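Local coordinates for neck appendage protein (Bacillus phage GA-1, PDB 3GUD) that acts, through its C-terminal domain shown here, as an intramolecular chaperone that mediates triple-beta-helix folding of the phage neck appendage, at the interface of chains A and B. Numbering follows the deposited sequence. Chains: chain A/B, Neck appendage protein.

Contact 1: the interface of chains A and B. Residues chain A 47-50, 96-99; chain B 3-6.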
ATOM      1  N   VAL A  47      11.440  -3.688   4.539  1.00 38.53           N
ATOM      2  CA  VAL A  47      12.629  -2.916   4.869  1.00 39.88           C
ATOM      3  C   VAL A  47      12.733  -2.806   6.386  1.00 40.57           C
ATOM      4  O   VAL A  47      11.799  -3.179   7.099  1.00 42.32           O
ATOM      5  CB  VAL A  47      12.598  -1.506   4.212  1.00 36.04           C
ATOM      6  CG1 VAL A  47      12.861  -1.612   2.717  1.00 33.49           C
ATOM      7  CG2 VAL A  47      11.269  -0.829   4.470  1.00 33.72           C
ATOM      8  N   ILE A  48      13.865  -2.310   6.880  1.00 38.55           N
ATOM      9  CA  ILE A  48      14.068  -2.172   8.320  1.00 36.38           C
ATOM     10  C   ILE A  48      14.469  -0.745   8.703  1.00 36.52           C
ATOM     11  O   ILE A  48      15.528  -0.268   8.308  1.00 38.54           O
ATOM     12  CB  ILE A  48      15.116  -3.181   8.832  1.00 38.13           C
ATOM     13  CG1 ILE A  48      14.572  -4.610   8.737  1.00 37.19           C
ATOM     14  CG2 ILE A  48      15.530  -2.852  10.267  1.00 34.63           C
ATOM     15  CD1 ILE A  48      15.559  -5.662   9.178  1.00 37.78           C
ATOM     16  N   ALA A  49      13.626  -0.073   9.481  1.00 37.44           N
ATOM     17  CA  ALA A  49      13.791   1.356   9.749  1.00 36.76           C
ATOM     18  C   ALA A  49      15.201   1.778  10.167  1.00 37.07           C
ATOM     19  O   ALA A  49      15.754   2.716   9.599  1.00 39.52           O
ATOM     20  CB  ALA A  49      12.764   1.835  10.769  1.00 36.88           C
ATOM     21  N   GLN A  50      15.769   1.101  11.159  1.00 34.63           N
ATOM     22  CA  GLN A  50      17.085   1.461  11.669  1.00 35.31           C
ATOM     23  C   GLN A  50      18.128   1.443  10.596  1.00 35.30           C
ATOM     24  O   GLN A  50      19.006   2.282  10.575  1.00 39.04           O
ATOM     25  CB  GLN A  50      17.535   0.520  12.778  1.00 37.97           C
ATOM     26  CG  GLN A  50      16.965   0.849  14.137  1.00 38.47           C
ATOM     27  CD  GLN A  50      15.583   0.279  14.331  1.00 42.40           C
ATOM     28  OE1 GLN A  50      14.919  -0.101  13.365  1.00 38.97           O
ATOM     29  NE2 GLN A  50      15.137   0.209  15.586  1.00 43.05           N
ATOM     30  N   ASN A  96      10.930   2.561  23.283  1.00 43.45           N
ATOM     31  CA  ASN A  96      10.718   3.345  22.079  1.00 43.56           C
ATOM     32  C   ASN A  96      10.627   2.380  20.921  1.00 44.72           C
ATOM     33  O   ASN A  96      10.775   1.168  21.101  1.00 46.06           O
ATOM     34  CB  ASN A  96      11.847   4.362  21.847  1.00 43.29           C
ATOM     35  CG  ASN A  96      13.227   3.732  21.893  1.00 41.60           C
ATOM     36  OD1 ASN A  96      13.750   3.278  20.878  1.00 40.28           O
ATOM     37  ND2 ASN A  96      13.820   3.692  23.081  1.00 41.22           N
ATOM     38  N   ILE A  97      10.396   2.906  19.729  1.00 42.94           N
ATOM     39  CA  ILE A  97      10.190   2.044  18.589  1.00 42.24           C
ATOM     40  C   ILE A  97      10.283   2.872  17.325  1.00 40.09           C
ATOM     41  O   ILE A  97       9.742   3.970  17.259  1.00 39.96           O
ATOM     42  CB  ILE A  97       8.810   1.338  18.694  1.00 41.49           C
ATOM     43  CG1 ILE A  97       8.674   0.218  17.664  1.00 42.32           C
ATOM     44  CG2 ILE A  97       7.682   2.336  18.568  1.00 39.34           C
ATOM     45  CD1 ILE A  97       7.241  -0.232  17.456  1.00 44.52           C
ATOM     46  N   TYR A  98      11.004   2.353  16.339  1.00 40.72           N
ATOM     47  CA  TYR A  98      11.012   2.926  15.003  1.00 39.97           C
ATOM     48  C   TYR A  98      10.117   2.081  14.117  1.00 41.42           C
ATOM     49  O   TYR A  98      10.148   0.854  14.181  1.00 44.34           O
ATOM     50  CB  TYR A  98      12.419   2.929  14.427  1.00 40.10           C
ATOM     51  CG  TYR A  98      13.350   3.936  15.058  1.00 42.90           C
ATOM     52  CD1 TYR A  98      13.980   3.667  16.271  1.00 43.25           C
ATOM     53  CD2 TYR A  98      13.616   5.154  14.431  1.00 42.10           C
ATOM     54  CE1 TYR A  98      14.848   4.587  16.852  1.00 42.60           C
ATOM     55  CE2 TYR A  98      14.482   6.086  15.001  1.00 44.15           C
ATOM     56  CZ  TYR A  98      15.100   5.795  16.212  1.00 44.67           C
ATOM     57  OH  TYR A  98      15.963   6.708  16.786  1.00 41.41           O
ATOM     58  N   SER A  99       9.307   2.737  13.303  1.00 38.28           N
ATOM     59  CA  SER A  99       8.431   2.039  12.381  1.00 39.61           C
ATOM     60  C   SER A  99       8.776   2.573  11.020  1.00 37.94           C
ATOM     61  O   SER A  99       9.708   3.343  10.897  1.00 39.89           O
ATOM     62  CB  SER A  99       6.958   2.311  12.712  1.00 42.10           C
ATOM     63  OG  SER A  99       6.663   3.697  12.732  1.00 39.17           O
TER
ATOM     64  N   GLU B   3      12.797   0.173  17.698  1.00 46.77           N
ATOM     65  CA  GLU B   3      13.755  -0.926  17.778  1.00 50.72           C
ATOM     66  C   GLU B   3      13.345  -2.061  16.868  1.00 51.59           C
ATOM     67  O   GLU B   3      12.387  -1.941  16.089  1.00 51.49           O
ATOM     68  CB  GLU B   3      13.876  -1.481  19.210  1.00 54.61           C
ATOM     69  CG  GLU B   3      14.922  -0.796  20.117  1.00 47.14           C
ATOM     70  CD  GLU B   3      14.423   0.502  20.694  1.00 44.11           C
ATOM     71  OE1 GLU B   3      14.829   0.860  21.817  1.00 41.09           O
ATOM     72  OE2 GLU B   3      13.606   1.148  20.017  1.00 47.42           O
ATOM     73  N   ARG B   4      14.075  -3.175  16.993  1.00 59.17           N
ATOM     74  CA  ARG B   4      13.651  -4.436  16.386  1.00 52.70           C
ATOM     75  C   ARG B   4      12.936  -5.418  17.332  1.00 54.97           C
ATOM     76  O   ARG B   4      13.507  -5.962  18.301  1.00 51.69           O
ATOM     77  CB  ARG B   4      14.678  -5.046  15.415  1.00 51.99           C
ATOM     78  CG  ARG B   4      14.247  -4.607  14.011  1.00 49.25           C
ATOM     79  CD  ARG B   4      13.229  -3.439  14.193  1.00 46.45           C
ATOM     80  NE  ARG B   4      12.513  -2.973  12.995  1.00 51.95           N
ATOM     81  CZ  ARG B   4      11.478  -2.129  13.035  1.00 51.53           C
ATOM     82  NH1 ARG B   4      10.845  -1.730  11.915  1.00 41.02           N
ATOM     83  NH2 ARG B   4      11.048  -1.723  14.224  1.00 48.12           N
ATOM     84  N   HIS B   5      11.633  -5.528  17.058  1.00 53.80           N
ATOM     85  CA  HIS B   5      10.737  -6.526  17.623  1.00 54.20           C
ATOM     86  C   HIS B   5      10.751  -7.740  16.682  1.00 51.50           C
ATOM     87  O   HIS B   5       9.824  -8.554  16.680  1.00 50.71           O
ATOM     88  CB  HIS B   5       9.326  -5.929  17.748  1.00 50.37           C
ATOM     89  CG  HIS B   5       9.275  -4.716  18.624  1.00 52.35           C
ATOM     90  ND1 HIS B   5       8.099  -4.213  19.155  1.00 57.62           N
ATOM     91  CD2 HIS B   5      10.258  -3.913  19.087  1.00 55.02           C
ATOM     92  CE1 HIS B   5       8.366  -3.150  19.887  1.00 57.66           C
ATOM     93  NE2 HIS B   5       9.678  -2.945  19.865  1.00 54.82           N
ATOM     94  N   LYS B   6      11.841  -7.847  15.912  1.00 48.95           N
ATOM     95  CA  LYS B   6      11.993  -8.834  14.844  1.00 46.43           C
ATOM     96  C   LYS B   6      13.072  -9.903  15.106  1.00 47.49           C
ATOM     97  O   LYS B   6      13.915  -9.751  15.984  1.00 49.03           O
ATOM     98  CB  LYS B   6      12.230  -8.126  13.506  1.00 42.97           C
ATOM     99  CG  LYS B   6      10.972  -7.473  12.988  1.00 42.82           C
ATOM    100  CD  LYS B   6      11.220  -6.545  11.821  1.00 46.32           C
ATOM    101  CE  LYS B   6      10.014  -5.620  11.610  1.00 48.13           C
ATOM    102  NZ  LYS B   6      10.254  -4.521  10.619  1.00 47.37           N
TER
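The start of chain B, residues 3 to 6, runs as an extended, mostly loop-like segment across strand 96-100 of chain A and past the loop that leads into A helix 49-58. B:Arg4 carries the polar link. Its side chain bends sharply at chi2, 15° and nearly eclipsed, which turns the guanidinium back toward the strand. Terminal nitrogen NH2 donates to the main-chain carbonyl O of A:Tyr98 at 2.7 Å. The donor sits almost on the C=O axis (162°), but the oxygen lies 32° out of the guanidinium plane and the bond is bent at the hydrogen, so the grip is short without being well aligned. Over one face of the guanidinium, toward its rim, comes the side-chain amide oxygen of A:Gln50, with OE1 3.8 Å from B:Arg4 NE; A:Ile48 passes antiparallel to the arginine, its CG2 branch toward NE.

B:Glu3, the first modelled residue of chain B, also bends at chi2 and sends its carboxylate across A:Asn96 at about a right angle. This meeting is modelled too tightly to be read literally: OE2 lies 3.0 Å from the main-chain O of A:Asn96, a clash of two acceptors unless the carboxylate holds a proton, and the amide oxygen OD1 of A:Asn96 points at the carboxylate, OE1 being 2.8 Å away. For the OD1 pair alone, the asparagine amide may be modelled the wrong way round. The backbone N of B:Glu3 stands 3.1 Å from the backbone N of A:Tyr98, a pair of donors that makes no hydrogen bond, and meets the tyrosine ring at its edge. Beyond it, B:His5 crosses A:Ile97 at about a right angle, CE1 lying 4.0 Å from CD1. The patch holds the N-terminal end of one subunit's chaperone domain on its neighbour, and so probably helps keep the trimer together where the chain arrives from the rest of the appendage.

Contact 2: the interface of chains A and B. Residues chain A 25-27, 44-46; chain B 10-13, 16, 66, 68, 104, 107-108, 111.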
ATOM      1  N   PHE A  25      16.386  -5.054   1.459  1.00 40.74           N
ATOM      2  CA  PHE A  25      15.168  -5.797   1.776  1.00 39.58           C
ATOM      3  C   PHE A  25      15.500  -7.053   2.604  1.00 44.19           C
ATOM      4  O   PHE A  25      16.488  -7.745   2.322  1.00 41.42           O
ATOM      5  CB  PHE A  25      14.430  -6.221   0.501  1.00 40.72           C
ATOM      6  CG  PHE A  25      13.888  -5.082  -0.313  1.00 39.69           C
ATOM      7  CD1 PHE A  25      13.613  -3.858   0.269  1.00 40.01           C
ATOM      8  CD2 PHE A  25      13.619  -5.257  -1.668  1.00 42.25           C
ATOM      9  CE1 PHE A  25      13.102  -2.816  -0.490  1.00 39.08           C
ATOM     10  CE2 PHE A  25      13.108  -4.226  -2.432  1.00 41.78           C
ATOM     11  CZ  PHE A  25      12.852  -3.003  -1.846  1.00 40.42           C
ATOM     12  N   TYR A  26      14.661  -7.350   3.605  1.00 45.89           N
ATOM     13  CA  TYR A  26      14.818  -8.519   4.483  1.00 42.09           C
ATOM     14  C   TYR A  26      13.573  -9.397   4.567  1.00 41.88           C
ATOM     15  O   TYR A  26      12.460  -8.952   4.289  1.00 41.12           O
ATOM     16  CB  TYR A  26      15.120  -8.073   5.910  1.00 41.85           C
ATOM     17  CG  TYR A  26      16.408  -7.320   6.085  1.00 42.61           C
ATOM     18  CD1 TYR A  26      17.573  -7.974   6.456  1.00 40.67           C
ATOM     19  CD2 TYR A  26      16.454  -5.948   5.893  1.00 42.16           C
ATOM     20  CE1 TYR A  26      18.738  -7.285   6.618  1.00 43.01           C
ATOM     21  CE2 TYR A  26      17.616  -5.252   6.055  1.00 39.57           C
ATOM     22  CZ  TYR A  26      18.751  -5.921   6.415  1.00 40.74           C
ATOM     23  OH  TYR A  26      19.904  -5.207   6.575  1.00 45.75           O
ATOM     24  N   GLN A  27      13.774 -10.650   4.968  1.00 44.29           N
ATOM     25  CA  GLN A  27      12.686 -11.459   5.493  1.00 42.03           C
ATOM     26  C   GLN A  27      13.026 -11.719   6.948  1.00 42.57           C
ATOM     27  O   GLN A  27      14.191 -11.857   7.306  1.00 44.29           O
ATOM     28  CB  GLN A  27      12.476 -12.753   4.698  1.00 43.08           C
ATOM     29  CG  GLN A  27      13.263 -13.968   5.169  1.00 46.40           C
ATOM     30  CD  GLN A  27      13.016 -15.197   4.289  1.00 45.63           C
ATOM     31  OE1 GLN A  27      12.871 -15.087   3.074  1.00 42.56           O
ATOM     32  NE2 GLN A  27      12.966 -16.369   4.908  1.00 47.65           N
ATOM     33  N   HIS A  44       7.545 -12.427   6.994  1.00 48.26           N
ATOM     34  CA  HIS A  44       7.160 -11.147   6.387  1.00 45.29           C
ATOM     35  C   HIS A  44       8.348 -10.543   5.657  1.00 42.77           C
ATOM     36  O   HIS A  44       9.490 -10.728   6.063  1.00 43.32           O
ATOM     37  CB  HIS A  44       6.643 -10.153   7.427  1.00 42.88           C
ATOM     38  CG  HIS A  44       5.413 -10.611   8.134  1.00 45.98           C
ATOM     39  ND1 HIS A  44       5.168 -10.335   9.469  1.00 49.12           N
ATOM     40  CD2 HIS A  44       4.358 -11.344   7.711  1.00 47.86           C
ATOM     41  CE1 HIS A  44       4.020 -10.867   9.825  1.00 47.14           C
ATOM     42  NE2 HIS A  44       3.502 -11.489   8.775  1.00 53.40           N
ATOM     43  N   PHE A  45       8.074  -9.824   4.575  1.00 44.70           N
ATOM     44  CA  PHE A  45       9.129  -9.244   3.755  1.00 42.28           C
ATOM     45  C   PHE A  45       9.048  -7.731   3.837  1.00 41.09           C
ATOM     46  O   PHE A  45       7.956  -7.169   3.812  1.00 44.09           O
ATOM     47  CB  PHE A  45       8.977  -9.679   2.292  1.00 38.11           C
ATOM     48  CG  PHE A  45       8.666 -11.146   2.112  1.00 41.21           C
ATOM     49  CD1 PHE A  45       7.612 -11.550   1.309  1.00 42.97           C
ATOM     50  CD2 PHE A  45       9.417 -12.117   2.745  1.00 44.68           C
ATOM     51  CE1 PHE A  45       7.321 -12.890   1.139  1.00 39.86           C
ATOM     52  CE2 PHE A  45       9.123 -13.455   2.577  1.00 43.95           C
ATOM     53  CZ  PHE A  45       8.075 -13.834   1.769  1.00 40.81           C
ATOM     54  N   GLY A  46      10.192  -7.065   3.935  1.00 37.44           N
ATOM     55  CA  GLY A  46      10.184  -5.618   3.867  1.00 37.52           C
ATOM     56  C   GLY A  46      11.506  -4.945   4.133  1.00 35.51           C
ATOM     57  O   GLY A  46      12.557  -5.529   3.973  1.00 39.48           O
TER
ATOM     58  N   ALA B  10      16.941 -11.925   7.951  1.00 47.40           N
ATOM     59  CA  ALA B  10      17.864 -12.301   6.897  1.00 46.41           C
ATOM     60  C   ALA B  10      17.383 -11.812   5.553  1.00 46.17           C
ATOM     61  O   ALA B  10      16.243 -11.377   5.412  1.00 46.52           O
ATOM     62  CB  ALA B  10      18.034 -13.804   6.866  1.00 48.39           C
ATOM     63  N   PRO B  11      18.258 -11.874   4.552  1.00 45.08           N
ATOM     64  CA  PRO B  11      17.839 -11.514   3.202  1.00 44.77           C
ATOM     65  C   PRO B  11      16.773 -12.489   2.721  1.00 45.50           C
ATOM     66  O   PRO B  11      16.555 -13.528   3.341  1.00 46.64           O
ATOM     67  CB  PRO B  11      19.128 -11.646   2.394  1.00 49.09           C
ATOM     68  CG  PRO B  11      20.229 -11.467   3.414  1.00 50.08           C
ATOM     69  CD  PRO B  11      19.703 -12.134   4.641  1.00 48.87           C
ATOM     70  N   ILE B  12      16.110 -12.155   1.625  1.00 45.60           N
ATOM     71  CA  ILE B  12      14.926 -12.894   1.209  1.00 46.23           C
ATOM     72  C   ILE B  12      15.238 -14.221   0.497  1.00 49.52           C
ATOM     73  O   ILE B  12      15.968 -14.261  -0.499  1.00 49.46           O
ATOM     74  CB  ILE B  12      13.990 -11.997   0.355  1.00 49.04           C
ATOM     75  CG1 ILE B  12      13.530 -10.789   1.183  1.00 42.67           C
ATOM     76  CG2 ILE B  12      12.796 -12.803  -0.196  1.00 47.09           C
ATOM     77  CD1 ILE B  12      12.954  -9.669   0.365  1.00 40.53           C
ATOM     78  N   SER B  13      14.672 -15.297   1.043  1.00 53.19           N
ATOM     79  CA  SER B  13      14.725 -16.636   0.460  1.00 48.81           C
ATOM     80  C   SER B  13      14.640 -16.589  -1.064  1.00 51.27           C
ATOM     81  O   SER B  13      13.913 -15.764  -1.638  1.00 48.06           O
ATOM     82  CB  SER B  13      13.587 -17.493   1.034  1.00 48.35           C
ATOM     83  OG  SER B  13      13.621 -18.816   0.542  1.00 49.96           O
ATOM     84  N   VAL B  16      11.599 -18.731  -2.394  1.00 49.85           N
ATOM     85  CA  VAL B  16      10.459 -17.813  -2.288  1.00 48.67           C
ATOM     86  C   VAL B  16      10.397 -16.830  -3.458  1.00 45.79           C
ATOM     87  O   VAL B  16       9.381 -16.725  -4.142  1.00 46.71           O
ATOM     88  CB  VAL B  16      10.506 -17.013  -0.979  1.00 48.93           C
ATOM     89  CG1 VAL B  16       9.344 -16.025  -0.904  1.00 45.89           C
ATOM     90  CG2 VAL B  16      10.479 -17.963   0.199  1.00 50.84           C
ATOM     91  N   TYR B  66       4.184 -16.984   4.275  1.00 39.76           N
ATOM     92  CA  TYR B  66       4.714 -15.647   4.027  1.00 40.24           C
ATOM     93  C   TYR B  66       3.667 -14.548   4.089  1.00 36.61           C
ATOM     94  O   TYR B  66       3.946 -13.404   3.762  1.00 41.20           O
ATOM     95  CB  TYR B  66       5.420 -15.626   2.676  1.00 41.12           C
ATOM     96  CG  TYR B  66       6.689 -16.413   2.755  1.00 40.83           C
ATOM     97  CD1 TYR B  66       6.765 -17.705   2.269  1.00 38.37           C
ATOM     98  CD2 TYR B  66       7.793 -15.881   3.397  1.00 42.16           C
ATOM     99  CE1 TYR B  66       7.937 -18.427   2.380  1.00 46.71           C
ATOM    100  CE2 TYR B  66       8.963 -16.583   3.510  1.00 43.63           C
ATOM    101  CZ  TYR B  66       9.041 -17.852   3.010  1.00 45.91           C
ATOM    102  OH  TYR B  66      10.236 -18.535   3.146  1.00 47.40           O
ATOM    103  N   LEU B  68       1.095 -13.959   2.235  1.00 36.14           N
ATOM    104  CA  LEU B  68       0.778 -13.374   0.944  1.00 34.00           C
ATOM    105  C   LEU B  68      -0.701 -13.545   0.671  1.00 36.46           C
ATOM    106  O   LEU B  68      -1.274 -12.824  -0.141  1.00 36.04           O
ATOM    107  CB  LEU B  68       1.584 -14.043  -0.176  1.00 35.69           C
ATOM    108  CG  LEU B  68       3.115 -13.975  -0.145  1.00 38.23           C
ATOM    109  CD1 LEU B  68       3.720 -14.965  -1.121  1.00 37.26           C
ATOM    110  CD2 LEU B  68       3.630 -12.573  -0.418  1.00 35.71           C
ATOM    111  N   GLU B 104       2.241  -7.051   1.586  1.00 37.43           N
ATOM    112  CA  GLU B 104       3.276  -8.068   1.621  1.00 39.14           C
ATOM    113  C   GLU B 104       3.598  -8.508   0.181  1.00 38.88           C
ATOM    114  O   GLU B 104       4.754  -8.772  -0.147  1.00 39.62           O
ATOM    115  CB  GLU B 104       2.839  -9.240   2.507  1.00 40.62           C
ATOM    116  CG  GLU B 104       3.875 -10.337   2.684  1.00 41.26           C
ATOM    117  CD  GLU B 104       4.843 -10.088   3.827  1.00 43.19           C
ATOM    118  OE1 GLU B 104       5.241  -8.921   4.064  1.00 40.97           O
ATOM    119  OE2 GLU B 104       5.221 -11.088   4.475  1.00 44.78           O
ATOM    120  N   TRP B 107       5.902  -5.835  -1.569  1.00 34.53           N
ATOM    121  CA  TRP B 107       7.263  -6.023  -1.094  1.00 36.31           C
ATOM    122  C   TRP B 107       7.968  -7.123  -1.917  1.00 40.25           C
ATOM    123  O   TRP B 107       8.972  -6.866  -2.585  1.00 40.95           O
ATOM    124  CB  TRP B 107       7.283  -6.399   0.395  1.00 42.05           C
ATOM    125  CG  TRP B 107       7.315  -5.255   1.407  1.00 40.21           C
ATOM    126  CD1 TRP B 107       6.672  -5.223   2.620  1.00 40.46           C
ATOM    127  CD2 TRP B 107       8.037  -4.008   1.307  1.00 40.01           C
ATOM    128  NE1 TRP B 107       6.945  -4.041   3.269  1.00 41.44           N
ATOM    129  CE2 TRP B 107       7.776  -3.278   2.488  1.00 41.73           C
ATOM    130  CE3 TRP B 107       8.862  -3.435   0.331  1.00 39.29           C
ATOM    131  CZ2 TRP B 107       8.322  -1.997   2.719  1.00 38.91           C
ATOM    132  CZ3 TRP B 107       9.400  -2.159   0.562  1.00 37.08           C
ATOM    133  CH2 TRP B 107       9.125  -1.461   1.745  1.00 38.30           C
ATOM    134  N   LEU B 108       7.448  -8.347  -1.877  1.00 37.36           N
ATOM    135  CA  LEU B 108       8.113  -9.456  -2.557  1.00 37.08           C
ATOM    136  C   LEU B 108       8.254  -9.188  -4.045  1.00 37.64           C
ATOM    137  O   LEU B 108       9.254  -9.557  -4.657  1.00 38.25           O
ATOM    138  CB  LEU B 108       7.380 -10.781  -2.318  1.00 39.08           C
ATOM    139  CG  LEU B 108       7.865 -12.003  -3.103  1.00 39.87           C
ATOM    140  CD1 LEU B 108       9.335 -12.243  -2.830  1.00 42.83           C
ATOM    141  CD2 LEU B 108       7.047 -13.239  -2.753  1.00 37.92           C
ATOM    142  N   ALA B 111      11.193  -6.813  -4.308  1.00 41.25           N
ATOM    143  CA  ALA B 111      12.427  -7.549  -4.017  1.00 41.15           C
ATOM    144  C   ALA B 111      12.812  -8.426  -5.205  1.00 42.21           C
ATOM    145  O   ALA B 111      13.996  -8.616  -5.498  1.00 44.80           O
ATOM    146  CB  ALA B 111      12.266  -8.398  -2.763  1.00 36.35           C
TER
HETATM  147  O   HOH W   1       5.593  -6.923   5.844  1.00 39.05           O
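Two strands of chain A, 26-30 and 44-46, dock here against the C-terminal helix 102-120 of chain B and the stretch leading into B helix 14-20. A:Gln27 and B:Ala10 form an antiparallel bridge: A:Gln27 N gives to B:Ala10 O at 2.6 Å and B:Ala10 N to A:Gln27 O at 2.8 Å, both nearly along the C=O axes. The glutamine side chain, its CG in the crowded position between N and the carbonyl carbon (chi1 90°), reaches out extended so that OE1 accepts from B:Ser13 N at 2.7 Å, the donor standing well above the amide carbonyl plane. A:Phe45 is the plug: its ring edge CD1 packs beside B:Leu108 CB at 3.7 Å, while its tip CZ comes up against B:Val16 CG1 and the B:Tyr66 ring, modelled too tightly against the latter. B:Glu104, bent at chi2 (87°), lays a carboxylate nearly parallel to that ring and holds the A:Phe45 backbone, OE1 taking the N-H at 3.0 Å from above the carboxylate plane. Water 1 bridges the same OE1 to A:Phe45 O. OE2 lies in plane at the edge of the A:His44 ring, a setting that might favour a charged imidazole. Further along the helix, A:Phe25 meets B:Trp107 edge to face, planes 58° apart, and A:Gly46 CA sits over the indole five-membered ring, 3.6 Å from B:Trp107 CE2.

Contact 1 and contact 2 lie about 16 Å apart, measured between the centres of their C-alpha atoms, along one continuous A-B interface. On chain A the connection is direct: strand 44-46 of contact 2 runs straight into residues 47-50 of contact 1. On chain B, residues 3-6 and 10-13 belong to one N-terminal stretch, joined through strand 6-7, so the neighbour grips it at two points. Contact 2 adds the C-terminal helix and buries the greater surface, 605 against 405 Å². Repeated around the deposited trimer, the pair would tie the N-terminal stretch and the first half of the C-terminal helix of each domain to a neighbour.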